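Local structure of alpha-amylase G-6 (Bacillus halodurans, 2C3H) at residues 23-28 with 59-64. The protein probably binds starch through this family 26 carbohydrate-binding module, one domain of a longer alpha-amylase, here holding two glucose units. Residues are numbered along the deposited sequence; the frame is centred on the assembly and turned at random.
Sequences YYYDTN and SVRLLF. With GLC (alpha-D-glucopyranose), chain I; GLC (alpha-D-glucopyranose), chain B.
The Tyr25 ring lies sandwiched between Arg61 and a sugar: CB of Arg61 meets one face in a CH-pi contact, 4.0 Å from the ring centroid, while C6 of glucose chain I sits over the centre of the opposite face. The setting is an antiparallel strand pair in a beta-sheet of the starch-binding module, where a broad, flat aromatic suits a pyranose. With chi1 at 61°, CG lies between the backbone N and the carbonyl carbon, which brings the ring back over the neighbouring strand; its OH is hydrogen-bonded to Gly79 N. In Tyr23, CG anti to the backbone N (chi1 170°) sets the ring alongside Leu63 and carries its OH to O6 of glucose chain I, a 2.6 Å hydrogen bond. Branched Leu63 fills the angle between the two tyrosines, its CD1 at both ring edges, 3.6 Å from Tyr25 CE1. Were Tyr25 replaced by alanine, the sugar would probably lose its flat platform, Arg61 CB its aromatic face, and Leu63 CD1 one of its two tyrosine neighbours. Paired backbone bonds join Tyr23 to Leu63 and Tyr25 to Arg61, then a beta bulge shifts the register before Asn28 pairs with Ser59. At this corner the short acid Asp26 meets a long, oppositely charged arginine: OD2 forms a salt bridge with Arg61 NH2, though the modelled separation is doubtfully short, the carboxylate and guanidinium planes nearly perpendicular. A water donates to Asp26 O at 2.7 Å and also hydrogen-bonds Ser59 OG.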
loop_
_atom_site.group_PDB
_atom_site.type_symbol
_atom_site.label_atom_id
_atom_site.label_comp_id
_atom_site.label_asym_id
_atom_site.label_seq_id
_atom_site.Cartn_x
_atom_site.Cartn_y
_atom_site.Cartn_z
ATOM N N TYR A 23 4.180 2.476 0.229
ATOM C CA TYR A 23 4.924 3.421 -0.601
ATOM C C TYR A 23 4.086 3.657 -1.855
ATOM O O TYR A 23 3.469 2.700 -2.381
ATOM C CB TYR A 23 6.349 2.912 -0.908
ATOM C CG TYR A 23 7.035 3.735 -1.954
ATOM C CD1 TYR A 23 7.692 4.927 -1.608
ATOM C CD2 TYR A 23 7.005 3.360 -3.295
ATOM C CE1 TYR A 23 8.321 5.712 -2.569
ATOM C CE2 TYR A 23 7.623 4.139 -4.264
ATOM C CZ TYR A 23 8.276 5.328 -3.874
ATOM O OH TYR A 23 8.876 6.141 -4.796
ATOM N N TYR A 24 4.035 4.907 -2.337
ATOM C CA TYR A 24 3.206 5.208 -3.503
ATOM C C TYR A 24 3.737 6.364 -4.333
ATOM O O TYR A 24 4.353 7.257 -3.807
ATOM C CB TYR A 24 1.747 5.470 -3.072
ATOM C CG TYR A 24 1.564 6.574 -2.032
ATOM C CD1 TYR A 24 1.563 6.282 -0.650
ATOM C CD2 TYR A 24 1.347 7.903 -2.441
ATOM C CE1 TYR A 24 1.384 7.268 0.273
ATOM C CE2 TYR A 24 1.178 8.920 -1.517
ATOM C CZ TYR A 24 1.199 8.607 -0.170
ATOM O OH TYR A 24 0.998 9.611 0.741
ATOM N N TYR A 25 3.503 6.345 -5.645
ATOM C CA TYR A 25 3.984 7.421 -6.514
ATOM C C TYR A 25 3.014 7.434 -7.674
ATOM O O TYR A 25 2.037 6.651 -7.651
ATOM C CB TYR A 25 5.428 7.169 -6.961
ATOM C CG TYR A 25 5.605 5.885 -7.757
ATOM C CD1 TYR A 25 5.644 4.637 -7.110
ATOM C CD2 TYR A 25 5.721 5.913 -9.153
ATOM C CE1 TYR A 25 5.820 3.430 -7.842
ATOM C CE2 TYR A 25 5.880 4.699 -9.909
ATOM C CZ TYR A 25 5.934 3.478 -9.215
ATOM O OH TYR A 25 6.063 2.296 -9.881
ATOM N N ASP A 26 3.276 8.291 -8.675
ATOM C CA ASP A 26 2.351 8.571 -9.756
ATOM C C ASP A 26 0.955 8.916 -9.236
ATOM O O ASP A 26 -0.035 8.455 -9.824
ATOM C CB ASP A 26 2.187 7.350 -10.669
ATOM C CG ASP A 26 3.295 7.215 -11.679
ATOM O OD1 ASP A 26 4.364 7.872 -11.515
ATOM O OD2 ASP A 26 3.184 6.425 -12.656
ATOM N N THR A 27 0.862 9.681 -8.140
ATOM C CA THR A 27 -0.453 10.060 -7.657
ATOM C C THR A 27 -1.186 10.912 -8.699
ATOM O O THR A 27 -0.596 11.765 -9.392
ATOM C CB THR A 27 -0.445 10.754 -6.269
ATOM O OG1 THR A 27 0.452 11.862 -6.280
ATOM C CG2 THR A 27 0.122 9.838 -5.198
ATOM N N ASN A 28 -2.471 10.621 -8.833
ATOM C CA ASN A 28 -3.358 11.416 -9.650
ATOM C C ASN A 28 -4.690 11.615 -8.925
ATOM O O ASN A 28 -5.403 10.641 -8.614
ATOM C CB ASN A 28 -3.578 10.767 -11.003
ATOM C CG ASN A 28 -4.330 11.670 -11.948
ATOM O OD1 ASN A 28 -4.090 12.880 -11.966
ATOM N ND2 ASN A 28 -5.260 11.103 -12.728
ATOM N N SER A 59 -6.129 7.822 -8.526
ATOM C CA SER A 59 -5.270 6.704 -8.886
ATOM C C SER A 59 -3.837 6.881 -8.316
ATOM O O SER A 59 -3.407 8.007 -7.988
ATOM C CB SER A 59 -5.261 6.498 -10.401
ATOM O OG SER A 59 -4.393 7.436 -11.015
ATOM N N VAL A 60 -3.136 5.742 -8.217
ATOM C CA VAL A 60 -1.831 5.614 -7.597
ATOM C C VAL A 60 -1.116 4.347 -8.117
ATOM O O VAL A 60 -1.776 3.390 -8.555
ATOM C CB VAL A 60 -1.984 5.613 -6.033
ATOM C CG1 VAL A 60 -1.798 4.239 -5.411
ATOM C CG2 VAL A 60 -1.051 6.592 -5.405
ATOM N N ARG A 61 0.227 4.375 -8.109
ATOM C CA ARG A 61 1.049 3.156 -8.138
ATOM C C ARG A 61 1.637 2.945 -6.752
ATOM O O ARG A 61 2.112 3.902 -6.080
ATOM C CB ARG A 61 2.151 3.225 -9.196
ATOM C CG ARG A 61 1.589 3.190 -10.610
ATOM C CD ARG A 61 2.636 3.032 -11.728
ATOM N NE ARG A 61 1.968 2.710 -12.985
ATOM C CZ ARG A 61 1.445 3.633 -13.804
ATOM N NH1 ARG A 61 0.855 3.249 -14.917
ATOM N NH2 ARG A 61 1.507 4.948 -13.519
ATOM N N LEU A 62 1.559 1.709 -6.278
ATOM C CA LEU A 62 1.959 1.472 -4.909
ATOM C C LEU A 62 2.781 0.207 -4.694
ATOM O O LEU A 62 2.632 -0.798 -5.406
ATOM C CB LEU A 62 0.739 1.550 -3.963
ATOM C CG LEU A 62 -0.310 0.434 -4.109
ATOM C CD1 LEU A 62 -0.074 -0.884 -3.265
ATOM C CD2 LEU A 62 -1.666 1.029 -3.833
ATOM N N LEU A 63 3.638 0.247 -3.680
ATOM C CA LEU A 63 4.344 -0.951 -3.260
ATOM C C LEU A 63 4.145 -1.094 -1.756
ATOM O O LEU A 63 4.117 -0.087 -1.033
ATOM C CB LEU A 63 5.826 -0.841 -3.575
ATOM C CG LEU A 63 6.197 -0.946 -5.039
ATOM C CD1 LEU A 63 6.142 0.496 -5.706
ATOM C CD2 LEU A 63 7.533 -1.631 -5.231
ATOM N N PHE A 64 4.061 -2.335 -1.283
ATOM C CA PHE A 64 4.142 -2.589 0.166
ATOM C C PHE A 64 5.591 -2.871 0.555
ATOM O O PHE A 64 6.337 -3.482 -0.227
ATOM C CB PHE A 64 3.225 -3.740 0.566
ATOM C CG PHE A 64 1.799 -3.594 0.040
ATOM C CD1 PHE A 64 0.873 -2.727 0.677
ATOM C CD2 PHE A 64 1.388 -4.297 -1.108
ATOM C CE1 PHE A 64 -0.460 -2.595 0.207
ATOM C CE2 PHE A 64 0.043 -4.143 -1.622
ATOM C CZ PHE A 64 -0.875 -3.305 -0.964
HETATM C C1 GLC I . 9.483 1.992 -7.033
HETATM C C2 GLC I . 9.204 1.106 -8.222
HETATM C C3 GLC I . 9.915 1.632 -9.446
HETATM C C4 GLC I . 9.568 3.110 -9.638
HETATM C C5 GLC I . 9.976 3.909 -8.424
HETATM C C6 GLC I . 9.511 5.345 -8.549
HETATM O O2 GLC I . 9.722 -0.169 -7.949
HETATM O O3 GLC I . 9.517 0.804 -10.534
HETATM O O4 GLC I . 10.213 3.646 -10.767
HETATM O O5 GLC I . 9.364 3.375 -7.260
HETATM O O6 GLC I . 9.652 6.005 -7.308
HETATM C C1 GLC B . 13.803 1.146 -3.590
HETATM C C2 GLC B . 12.833 0.028 -3.958
HETATM C C3 GLC B . 12.225 0.304 -5.323
HETATM C C4 GLC B . 11.532 1.655 -5.263
HETATM C C5 GLC B . 12.528 2.734 -4.884
HETATM C C6 GLC B . 11.830 4.083 -4.805
HETATM O O1 GLC B . 14.927 1.132 -4.454
HETATM O O2 GLC B . 13.486 -1.221 -3.965
HETATM O O3 GLC B . 11.289 -0.678 -5.774
HETATM O O4 GLC B . 11.066 1.894 -6.566
HETATM O O5 GLC B . 13.163 2.422 -3.643
HETATM O O6 GLC B . 12.735 5.139 -4.499
HETATM O O HOH W 1 -1.722 7.348 -11.623
#